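Local atomic coordinates of pesticidal crystal protein CRY4AA (Bacillus thuringiensis, PDB entry 2C9K), a protein that acts as a mosquito-larvicidal toxin, binding midgut epithelial cells of insects and promoting their colloid-osmotic lysis. Residues Y274-R288 / S435-K447. Sequence-based numbering, arbitrary orientation.
Sequences YKYYDFQYQEDSLTR and SFIKSLSIPATYK
Tyr274 and Leu440 meet where the short helix 279-286 lies against an outer strand, 432-440, of a three-stranded antiparallel sheet in the middle, beta-prism domain of this three-domain delta-endotoxin, a domain implicated in receptor recognition in this family. The pairing illustrates how a helix can cover a sheet with few direct polar bonds while many of its polar groups find partners within the helix turn or beyond the two segments. Leu440 sets CG over one face of the Tyr274 ring, a CH-pi contact of 3.9 Å from CG to the ring centroid, and packs beside Leu286. Tyr274 OH receives a weak bond from Ile442 N at 3.3 Å and is also hydrogen-bonded to Thr448 O, two backbone partners for one phenol. The same ring turns its edge toward the face of Tyr446, with planes at 55°. Near the helix end, Ser285 OG, turned in between its own backbone N and carbonyl carbon (chi1 62°), donates to Tyr281 O at 3.1 Å; Ser285 N reaches that oxygen from the opposite face of the carbonyl. Thr287 repeats the pattern on Glu283 O, its OG1 and N arriving from opposite faces. Glu283, in turn, forms a salt bridge with Arg229 of helix 222-240, tying the small helix to the N-terminal helical domain. Beyond the helix, Arg288, its chain bent at chi3, lays its guanidinium flat on Phe436 with planes 16° apart. The stack is also a cation-pi contact, Arg288 CZ lying 4.0 Å from the centroid of the Phe436 ring. Its charge is met by Glu262, which also accepts from Ser435 OG. Between these two ends a single water joins helix to strand, donating to Ser285 O at 2.9 Å and to Ser439 O at 3.2 Å.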
ATOM      1  N   TYR A 274      -6.112 -27.315  -4.340  1.00 26.80           N
ATOM      2  CA  TYR A 274      -4.965 -26.648  -3.742  1.00 28.34           C
ATOM      3  C   TYR A 274      -5.204 -26.076  -2.346  1.00 27.54           C
ATOM      4  O   TYR A 274      -4.253 -25.797  -1.612  1.00 26.57           O
ATOM      5  CB  TYR A 274      -4.465 -25.553  -4.686  1.00 29.80           C
ATOM      6  CG  TYR A 274      -4.307 -26.073  -6.085  1.00 30.65           C
ATOM      7  CD1 TYR A 274      -5.247 -25.773  -7.065  1.00 31.37           C
ATOM      8  CD2 TYR A 274      -3.271 -26.951  -6.407  1.00 31.02           C
ATOM      9  CE1 TYR A 274      -5.167 -26.341  -8.336  1.00 32.08           C
ATOM     10  CE2 TYR A 274      -3.178 -27.522  -7.673  1.00 31.52           C
ATOM     11  CZ  TYR A 274      -4.134 -27.212  -8.631  1.00 32.03           C
ATOM     12  OH  TYR A 274      -4.068 -27.772  -9.882  1.00 32.70           O
ATOM     13  N   LYS A 275      -6.464 -25.907  -1.974  1.00 25.90           N
ATOM     14  CA  LYS A 275      -6.769 -25.372  -0.657  1.00 25.33           C
ATOM     15  C   LYS A 275      -6.407 -26.374   0.432  1.00 26.06           C
ATOM     16  O   LYS A 275      -6.352 -26.020   1.607  1.00 27.59           O
ATOM     17  CB  LYS A 275      -8.252 -25.005  -0.564  1.00 23.06           C
ATOM     18  CG  LYS A 275      -9.190 -26.119  -0.994  1.00 22.78           C
ATOM     19  CD  LYS A 275     -10.636 -25.676  -0.943  1.00 20.29           C
ATOM     20  CE  LYS A 275     -11.569 -26.851  -1.151  1.00 21.88           C
ATOM     21  NZ  LYS A 275     -13.002 -26.433  -1.221  1.00 20.90           N
ATOM     22  N   TYR A 276      -6.144 -27.619   0.040  1.00 26.49           N
ATOM     23  CA  TYR A 276      -5.807 -28.678   0.997  1.00 25.37           C
ATOM     24  C   TYR A 276      -4.305 -28.874   1.166  1.00 24.24           C
ATOM     25  O   TYR A 276      -3.864 -29.647   2.006  1.00 23.07           O
ATOM     26  CB  TYR A 276      -6.453 -30.004   0.576  1.00 25.06           C
ATOM     27  CG  TYR A 276      -7.969 -30.005   0.617  1.00 23.11           C
ATOM     28  CD1 TYR A 276      -8.713 -30.328  -0.516  1.00 23.84           C
ATOM     29  CD2 TYR A 276      -8.661 -29.684   1.785  1.00 23.23           C
ATOM     30  CE1 TYR A 276     -10.099 -30.328  -0.492  1.00 23.09           C
ATOM     31  CE2 TYR A 276     -10.055 -29.682   1.820  1.00 22.82           C
ATOM     32  CZ  TYR A 276     -10.761 -30.003   0.673  1.00 23.50           C
ATOM     33  OH  TYR A 276     -12.131 -29.978   0.679  1.00 25.27           O
ATOM     34  N   TYR A 277      -3.528 -28.171   0.351  1.00 24.96           N
ATOM     35  CA  TYR A 277      -2.075 -28.242   0.418  1.00 24.19           C
ATOM     36  C   TYR A 277      -1.574 -27.304   1.498  1.00 25.06           C
ATOM     37  O   TYR A 277      -2.334 -26.498   2.041  1.00 24.63           O
ATOM     38  CB  TYR A 277      -1.457 -27.835  -0.914  1.00 23.33           C
ATOM     39  CG  TYR A 277      -1.517 -28.905  -1.966  1.00 23.75           C
ATOM     40  CD1 TYR A 277      -2.738 -29.418  -2.400  1.00 24.88           C
ATOM     41  CD2 TYR A 277      -0.349 -29.421  -2.523  1.00 24.39           C
ATOM     42  CE1 TYR A 277      -2.793 -30.422  -3.360  1.00 25.02           C
ATOM     43  CE2 TYR A 277      -0.391 -30.420  -3.481  1.00 25.02           C
ATOM     44  CZ  TYR A 277      -1.614 -30.912  -3.893  1.00 25.15           C
ATOM     45  OH  TYR A 277      -1.655 -31.890  -4.844  1.00 26.80           O
ATOM     46  N   ASP A 278      -0.283 -27.405   1.787  1.00 26.60           N
ATOM     47  CA  ASP A 278       0.361 -26.589   2.804  1.00 27.32           C
ATOM     48  C   ASP A 278       0.177 -25.097   2.549  1.00 26.19           C
ATOM     49  O   ASP A 278       0.141 -24.646   1.405  1.00 25.74           O
ATOM     50  CB  ASP A 278       1.852 -26.914   2.858  1.00 32.84           C
ATOM     51  CG  ASP A 278       2.530 -26.322   4.073  1.00 38.42           C
ATOM     52  OD1 ASP A 278       2.222 -26.782   5.200  1.00 41.22           O
ATOM     53  OD2 ASP A 278       3.361 -25.396   3.905  1.00 40.67           O
ATOM     54  N   PHE A 279       0.068 -24.335   3.628  1.00 25.12           N
ATOM     55  CA  PHE A 279      -0.113 -22.897   3.536  1.00 24.51           C
ATOM     56  C   PHE A 279       1.015 -22.251   2.741  1.00 25.91           C
ATOM     57  O   PHE A 279       0.792 -21.670   1.682  1.00 26.80           O
ATOM     58  CB  PHE A 279      -0.144 -22.283   4.939  1.00 24.69           C
ATOM     59  CG  PHE A 279      -0.179 -20.784   4.942  1.00 23.71           C
ATOM     60  CD1 PHE A 279      -1.392 -20.105   4.939  1.00 24.37           C
ATOM     61  CD2 PHE A 279       1.003 -20.053   4.890  1.00 23.35           C
ATOM     62  CE1 PHE A 279      -1.435 -18.717   4.879  1.00 26.50           C
ATOM     63  CE2 PHE A 279       0.977 -18.666   4.828  1.00 26.22           C
ATOM     64  CZ  PHE A 279      -0.246 -17.992   4.822  1.00 26.81           C
ATOM     65  N   GLN A 280       2.231 -22.355   3.267  1.00 26.05           N
ATOM     66  CA  GLN A 280       3.391 -21.753   2.632  1.00 26.33           C
ATOM     67  C   GLN A 280       3.549 -22.148   1.178  1.00 26.67           C
ATOM     68  O   GLN A 280       4.118 -21.400   0.388  1.00 28.12           O
ATOM     69  CB  GLN A 280       4.663 -22.112   3.395  1.00 26.74           C
ATOM     70  CG  GLN A 280       5.878 -21.322   2.946  1.00 29.47           C
ATOM     71  CD  GLN A 280       5.675 -19.826   3.097  1.00 31.90           C
ATOM     72  OE1 GLN A 280       5.282 -19.351   4.163  1.00 34.27           O
ATOM     73  NE2 GLN A 280       5.946 -19.076   2.032  1.00 30.60           N
ATOM     74  N   TYR A 281       3.049 -23.324   0.821  1.00 26.27           N
ATOM     75  CA  TYR A 281       3.152 -23.790  -0.552  1.00 25.60           C
ATOM     76  C   TYR A 281       2.297 -22.927  -1.470  1.00 25.63           C
ATOM     77  O   TYR A 281       2.739 -22.517  -2.542  1.00 24.75           O
ATOM     78  CB  TYR A 281       2.706 -25.236  -0.644  1.00 27.06           C
ATOM     79  CG  TYR A 281       2.692 -25.742  -2.053  1.00 28.19           C
ATOM     80  CD1 TYR A 281       3.880 -25.985  -2.736  1.00 29.62           C
ATOM     81  CD2 TYR A 281       1.489 -25.956  -2.715  1.00 28.67           C
ATOM     82  CE1 TYR A 281       3.867 -26.428  -4.054  1.00 31.82           C
ATOM     83  CE2 TYR A 281       1.462 -26.399  -4.022  1.00 32.11           C
ATOM     84  CZ  TYR A 281       2.651 -26.633  -4.687  1.00 32.45           C
ATOM     85  OH  TYR A 281       2.615 -27.084  -5.979  1.00 35.00           O
ATOM     86  N   GLN A 282       1.066 -22.666  -1.045  1.00 24.90           N
ATOM     87  CA  GLN A 282       0.150 -21.824  -1.806  1.00 24.78           C
ATOM     88  C   GLN A 282       0.721 -20.407  -1.871  1.00 25.25           C
ATOM     89  O   GLN A 282       0.724 -19.771  -2.927  1.00 25.67           O
ATOM     90  CB  GLN A 282      -1.223 -21.800  -1.131  1.00 23.66           C
ATOM     91  CG  GLN A 282      -1.987 -23.090  -1.286  1.00 23.66           C
ATOM     92  CD  GLN A 282      -3.134 -23.211  -0.315  1.00 23.54           C
ATOM     93  OE1 GLN A 282      -2.986 -23.775   0.767  1.00 24.46           O
ATOM     94  NE2 GLN A 282      -4.284 -22.673  -0.691  1.00 24.16           N
ATOM     95  N   GLU A 283       1.206 -19.917  -0.733  1.00 25.46           N
ATOM     96  CA  GLU A 283       1.791 -18.585  -0.666  1.00 26.83           C
ATOM     97  C   GLU A 283       2.933 -18.450  -1.670  1.00 26.86           C
ATOM     98  O   GLU A 283       2.989 -17.493  -2.440  1.00 27.25           O
ATOM     99  CB  GLU A 283       2.327 -18.311   0.739  1.00 27.97           C
ATOM    100  CG  GLU A 283       2.936 -16.934   0.901  1.00 27.74           C
ATOM    101  CD  GLU A 283       1.905 -15.835   0.865  1.00 28.13           C
ATOM    102  OE1 GLU A 283       0.782 -16.083   0.382  1.00 26.92           O
ATOM    103  OE2 GLU A 283       2.224 -14.717   1.315  1.00 30.11           O
ATOM    104  N   ASP A 284       3.845 -19.414  -1.653  1.00 26.24           N
ATOM    105  CA  ASP A 284       4.975 -19.391  -2.563  1.00 26.73           C
ATOM    106  C   ASP A 284       4.548 -19.341  -4.015  1.00 26.81           C
ATOM    107  O   ASP A 284       5.111 -18.576  -4.802  1.00 28.95           O
ATOM    108  CB  ASP A 284       5.865 -20.618  -2.372  1.00 26.58           C
ATOM    109  CG  ASP A 284       6.695 -20.547  -1.115  1.00 27.73           C
ATOM    110  OD1 ASP A 284       6.739 -19.465  -0.488  1.00 28.44           O
ATOM    111  OD2 ASP A 284       7.311 -21.578  -0.764  1.00 28.59           O
ATOM    112  N   SER A 285       3.556 -20.142  -4.380  1.00 25.69           N
ATOM    113  CA  SER A 285       3.142 -20.180  -5.772  1.00 26.59           C
ATOM    114  C   SER A 285       2.045 -19.239  -6.224  1.00 25.71           C
ATOM    115  O   SER A 285       1.769 -19.171  -7.414  1.00 27.70           O
ATOM    116  CB  SER A 285       2.774 -21.615  -6.170  1.00 27.36           C
ATOM    117  OG  SER A 285       1.691 -22.097  -5.407  1.00 30.41           O
ATOM    118  N   LEU A 286       1.411 -18.514  -5.312  1.00 24.68           N
ATOM    119  CA  LEU A 286       0.353 -17.597  -5.735  1.00 23.25           C
ATOM    120  C   LEU A 286       0.696 -16.116  -5.579  1.00 22.10           C
ATOM    121  O   LEU A 286      -0.031 -15.255  -6.066  1.00 22.53           O
ATOM    122  CB  LEU A 286      -0.955 -17.915  -4.997  1.00 22.94           C
ATOM    123  CG  LEU A 286      -1.710 -19.157  -5.496  1.00 24.65           C
ATOM    124  CD1 LEU A 286      -2.736 -19.626  -4.469  1.00 23.68           C
ATOM    125  CD2 LEU A 286      -2.385 -18.826  -6.818  1.00 23.78           C
ATOM    126  N   THR A 287       1.801 -15.814  -4.906  1.00 20.27           N
ATOM    127  CA  THR A 287       2.204 -14.425  -4.708  1.00 18.88           C
ATOM    128  C   THR A 287       3.621 -14.216  -5.233  1.00 19.13           C
ATOM    129  O   THR A 287       4.261 -15.169  -5.655  1.00 19.98           O
ATOM    130  CB  THR A 287       2.115 -14.029  -3.217  1.00 17.43           C
ATOM    131  OG1 THR A 287       2.910 -14.921  -2.424  1.00 14.81           O
ATOM    132  CG2 THR A 287       0.667 -14.093  -2.747  1.00 13.76           C
ATOM    133  N   ARG A 288       4.118 -12.985  -5.218  1.00 17.88           N
ATOM    134  CA  ARG A 288       5.457 -12.738  -5.736  1.00 18.82           C
ATOM    135  C   ARG A 288       6.461 -12.432  -4.644  1.00 20.05           C
ATOM    136  O   ARG A 288       6.161 -11.691  -3.713  1.00 22.75           O
ATOM    137  CB  ARG A 288       5.431 -11.583  -6.749  1.00 19.57           C
ATOM    138  CG  ARG A 288       4.555 -11.859  -7.964  1.00 21.58           C
ATOM    139  CD  ARG A 288       4.344 -10.626  -8.821  1.00 22.19           C
ATOM    140  NE  ARG A 288       5.569 -10.162  -9.461  1.00 22.89           N
ATOM    141  CZ  ARG A 288       5.716  -8.951  -9.990  1.00 22.98           C
ATOM    142  NH1 ARG A 288       4.720  -8.083  -9.958  1.00 21.62           N
ATOM    143  NH2 ARG A 288       6.870  -8.598 -10.531  1.00 26.40           N
ATOM    144  N   SER A 435      -0.902  -5.597 -11.973  0.50 12.72           N
ATOM    145  CA  SER A 435       0.546  -5.627 -12.064  0.50 11.52           C
ATOM    146  C   SER A 435       1.120  -6.982 -12.431  0.50 12.59           C
ATOM    147  O   SER A 435       2.264  -7.071 -12.859  0.50 11.43           O
ATOM    148  CB  SER A 435       1.161  -5.160 -10.743  0.50  9.46           C
ATOM    149  OG  SER A 435       0.882  -6.072  -9.702  0.50  5.90           O
ATOM    150  N   PHE A 436       0.316  -8.029 -12.287  1.00 16.45           N
ATOM    151  CA  PHE A 436       0.783  -9.389 -12.557  1.00 19.75           C
ATOM    152  C   PHE A 436      -0.349 -10.413 -12.387  1.00 20.52           C
ATOM    153  O   PHE A 436      -1.327 -10.161 -11.677  1.00 19.27           O
ATOM    154  CB  PHE A 436       1.886  -9.725 -11.552  1.00 21.63           C
ATOM    155  CG  PHE A 436       2.901 -10.708 -12.048  1.00 23.68           C
ATOM    156  CD1 PHE A 436       3.901 -10.305 -12.933  1.00 23.00           C
ATOM    157  CD2 PHE A 436       2.903 -12.018 -11.578  1.00 23.41           C
ATOM    158  CE1 PHE A 436       4.891 -11.189 -13.337  1.00 25.29           C
ATOM    159  CE2 PHE A 436       3.894 -12.914 -11.979  1.00 24.64           C
ATOM    160  CZ  PHE A 436       4.892 -12.497 -12.860  1.00 23.62           C
ATOM    161  N   ILE A 437      -0.207 -11.568 -13.035  1.00 21.72           N
ATOM    162  CA  ILE A 437      -1.186 -12.650 -12.907  1.00 22.30           C
ATOM    163  C   ILE A 437      -0.457 -13.985 -12.767  1.00 22.57           C
ATOM    164  O   ILE A 437       0.099 -14.475 -13.741  1.00 24.12           O
ATOM    165  CB  ILE A 437      -2.115 -12.751 -14.121  1.00 20.33           C
ATOM    166  CG1 ILE A 437      -3.020 -11.522 -14.202  1.00 20.93           C
ATOM    167  CG2 ILE A 437      -2.969 -13.996 -14.002  1.00 18.92           C
ATOM    168  CD1 ILE A 437      -4.016 -11.572 -15.355  1.00 18.53           C
ATOM    169  N   LYS A 438      -0.446 -14.556 -11.561  1.00 21.83           N
ATOM    170  CA  LYS A 438       0.210 -15.841 -11.318  1.00 22.56           C
ATOM    171  C   LYS A 438      -0.832 -16.937 -11.351  1.00 25.02           C
ATOM    172  O   LYS A 438      -2.028 -16.662 -11.334  1.00 25.96           O
ATOM    173  CB  LYS A 438       0.918 -15.862  -9.954  1.00 21.30           C
ATOM    174  CG  LYS A 438       2.354 -15.385  -9.996  1.00 23.45           C
ATOM    175  CD  LYS A 438       2.960 -15.255  -8.616  1.00 23.92           C
ATOM    176  CE  LYS A 438       3.195 -16.607  -7.958  1.00 26.68           C
ATOM    177  NZ  LYS A 438       4.357 -17.354  -8.502  1.00 24.55           N
ATOM    178  N   SER A 439      -0.381 -18.184 -11.374  1.00 27.51           N
ATOM    179  CA  SER A 439      -1.306 -19.300 -11.419  1.00 28.26           C
ATOM    180  C   SER A 439      -0.709 -20.554 -10.782  1.00 29.56           C
ATOM    181  O   SER A 439       0.480 -20.835 -10.951  1.00 30.01           O
ATOM    182  CB  SER A 439      -1.664 -19.580 -12.876  1.00 28.61           C
ATOM    183  OG  SER A 439      -2.943 -20.165 -12.994  1.00 32.28           O
ATOM    184  N   LEU A 440      -1.529 -21.286 -10.028  1.00 29.92           N
ATOM    185  CA  LEU A 440      -1.105 -22.534  -9.398  1.00 29.74           C
ATOM    186  C   LEU A 440      -1.854 -23.657 -10.101  1.00 31.68           C
ATOM    187  O   LEU A 440      -3.082 -23.666 -10.141  1.00 33.00           O
ATOM    188  CB  LEU A 440      -1.440 -22.546  -7.900  1.00 28.31           C
ATOM    189  CG  LEU A 440      -1.434 -23.887  -7.133  1.00 25.55           C
ATOM    190  CD1 LEU A 440      -0.163 -24.669  -7.410  1.00 26.06           C
ATOM    191  CD2 LEU A 440      -1.560 -23.618  -5.635  1.00 22.82           C
ATOM    192  N   SER A 441      -1.109 -24.589 -10.680  1.00 33.83           N
ATOM    193  CA  SER A 441      -1.702 -25.717 -11.387  1.00 34.79           C
ATOM    194  C   SER A 441      -0.665 -26.802 -11.568  1.00 35.63           C
ATOM    195  O   SER A 441       0.481 -26.537 -11.935  1.00 37.60           O
ATOM    196  CB  SER A 441      -2.199 -25.292 -12.764  1.00 34.83           C
ATOM    197  OG  SER A 441      -1.101 -25.074 -13.625  1.00 35.13           O
ATOM    198  N   ILE A 442      -1.078 -28.029 -11.304  1.00 36.27           N
ATOM    199  CA  ILE A 442      -0.211 -29.180 -11.439  1.00 36.11           C
ATOM    200  C   ILE A 442      -0.893 -30.028 -12.501  1.00 38.36           C
ATOM    201  O   ILE A 442      -1.698 -30.903 -12.183  1.00 38.95           O
ATOM    202  CB  ILE A 442      -0.137 -29.930 -10.110  1.00 34.45           C
ATOM    203  CG1 ILE A 442       0.233 -28.940  -9.002  1.00 33.35           C
ATOM    204  CG2 ILE A 442       0.873 -31.046 -10.198  1.00 33.78           C
ATOM    205  CD1 ILE A 442       0.138 -29.500  -7.619  1.00 33.90           C
ATOM    206  N   PRO A 443      -0.600 -29.756 -13.786  1.00 39.97           N
ATOM    207  CA  PRO A 443      -1.186 -30.483 -14.920  1.00 41.21           C
ATOM    208  C   PRO A 443      -1.022 -31.990 -14.813  1.00 42.42           C
ATOM    209  O   PRO A 443      -1.941 -32.749 -15.100  1.00 42.70           O
ATOM    210  CB  PRO A 443      -0.442 -29.907 -16.122  1.00 40.35           C
ATOM    211  CG  PRO A 443      -0.147 -28.508 -15.687  1.00 41.16           C
ATOM    212  CD  PRO A 443       0.320 -28.709 -14.262  1.00 39.64           C
ATOM    213  N   ALA A 444       0.155 -32.422 -14.393  1.00 43.98           N
ATOM    214  CA  ALA A 444       0.423 -33.844 -14.253  1.00 46.64           C
ATOM    215  C   ALA A 444      -0.635 -34.570 -13.416  1.00 47.37           C
ATOM    216  O   ALA A 444      -0.658 -35.802 -13.370  1.00 49.71           O
ATOM    217  CB  ALA A 444       1.805 -34.044 -13.629  1.00 46.19           C
ATOM    218  N   THR A 445      -1.526 -33.822 -12.774  1.00 46.13           N
ATOM    219  CA  THR A 445      -2.521 -34.448 -11.912  1.00 43.79           C
ATOM    220  C   THR A 445      -3.920 -33.849 -11.974  1.00 41.98           C
ATOM    221  O   THR A 445      -4.909 -34.575 -12.011  1.00 41.91           O
ATOM    222  CB  THR A 445      -2.044 -34.395 -10.438  1.00 43.70           C
ATOM    223  OG1 THR A 445      -0.769 -35.048 -10.321  1.00 43.74           O
ATOM    224  CG2 THR A 445      -3.057 -35.058  -9.521  1.00 42.44           C
ATOM    225  N   TYR A 446      -4.002 -32.523 -11.982  1.00 39.72           N
ATOM    226  CA  TYR A 446      -5.292 -31.854 -11.996  1.00 35.71           C
ATOM    227  C   TYR A 446      -5.596 -31.057 -13.244  1.00 34.75           C
ATOM    228  O   TYR A 446      -4.708 -30.732 -14.039  1.00 33.04           O
ATOM    229  CB  TYR A 446      -5.401 -30.911 -10.804  1.00 34.03           C
ATOM    230  CG  TYR A 446      -4.887 -31.484  -9.510  1.00 32.36           C
ATOM    231  CD1 TYR A 446      -3.524 -31.570  -9.256  1.00 30.34           C
ATOM    232  CD2 TYR A 446      -5.770 -31.924  -8.531  1.00 32.36           C
ATOM    233  CE1 TYR A 446      -3.055 -32.073  -8.059  1.00 30.24           C
ATOM    234  CE2 TYR A 446      -5.309 -32.429  -7.329  1.00 31.81           C
ATOM    235  CZ  TYR A 446      -3.952 -32.500  -7.099  1.00 30.93           C
ATOM    236  OH  TYR A 446      -3.506 -32.994  -5.901  1.00 29.35           O
ATOM    237  N   LYS A 447      -6.879 -30.737 -13.394  1.00 34.26           N
ATOM    238  CA  LYS A 447      -7.359 -29.942 -14.514  1.00 32.94           C
ATOM    239  C   LYS A 447      -7.730 -28.559 -13.997  1.00 30.92           C
ATOM    240  O   LYS A 447      -7.964 -27.642 -14.781  1.00 31.13           O
ATOM    241  CB  LYS A 447      -8.583 -30.590 -15.160  1.00 32.53           C
ATOM    242  CG  LYS A 447      -8.274 -31.831 -15.951  1.00 32.53           C
ATOM    243  CD  LYS A 447      -9.519 -32.331 -16.651  1.00 36.35           C
ATOM    244  CE  LYS A 447      -9.249 -33.635 -17.368  1.00 37.15           C
ATOM    245  NZ  LYS A 447      -8.067 -33.486 -18.246  1.00 40.48           N
TER
HETATM  246  O   HOH W   1       3.213 -20.760  -9.353  1.00 29.69           O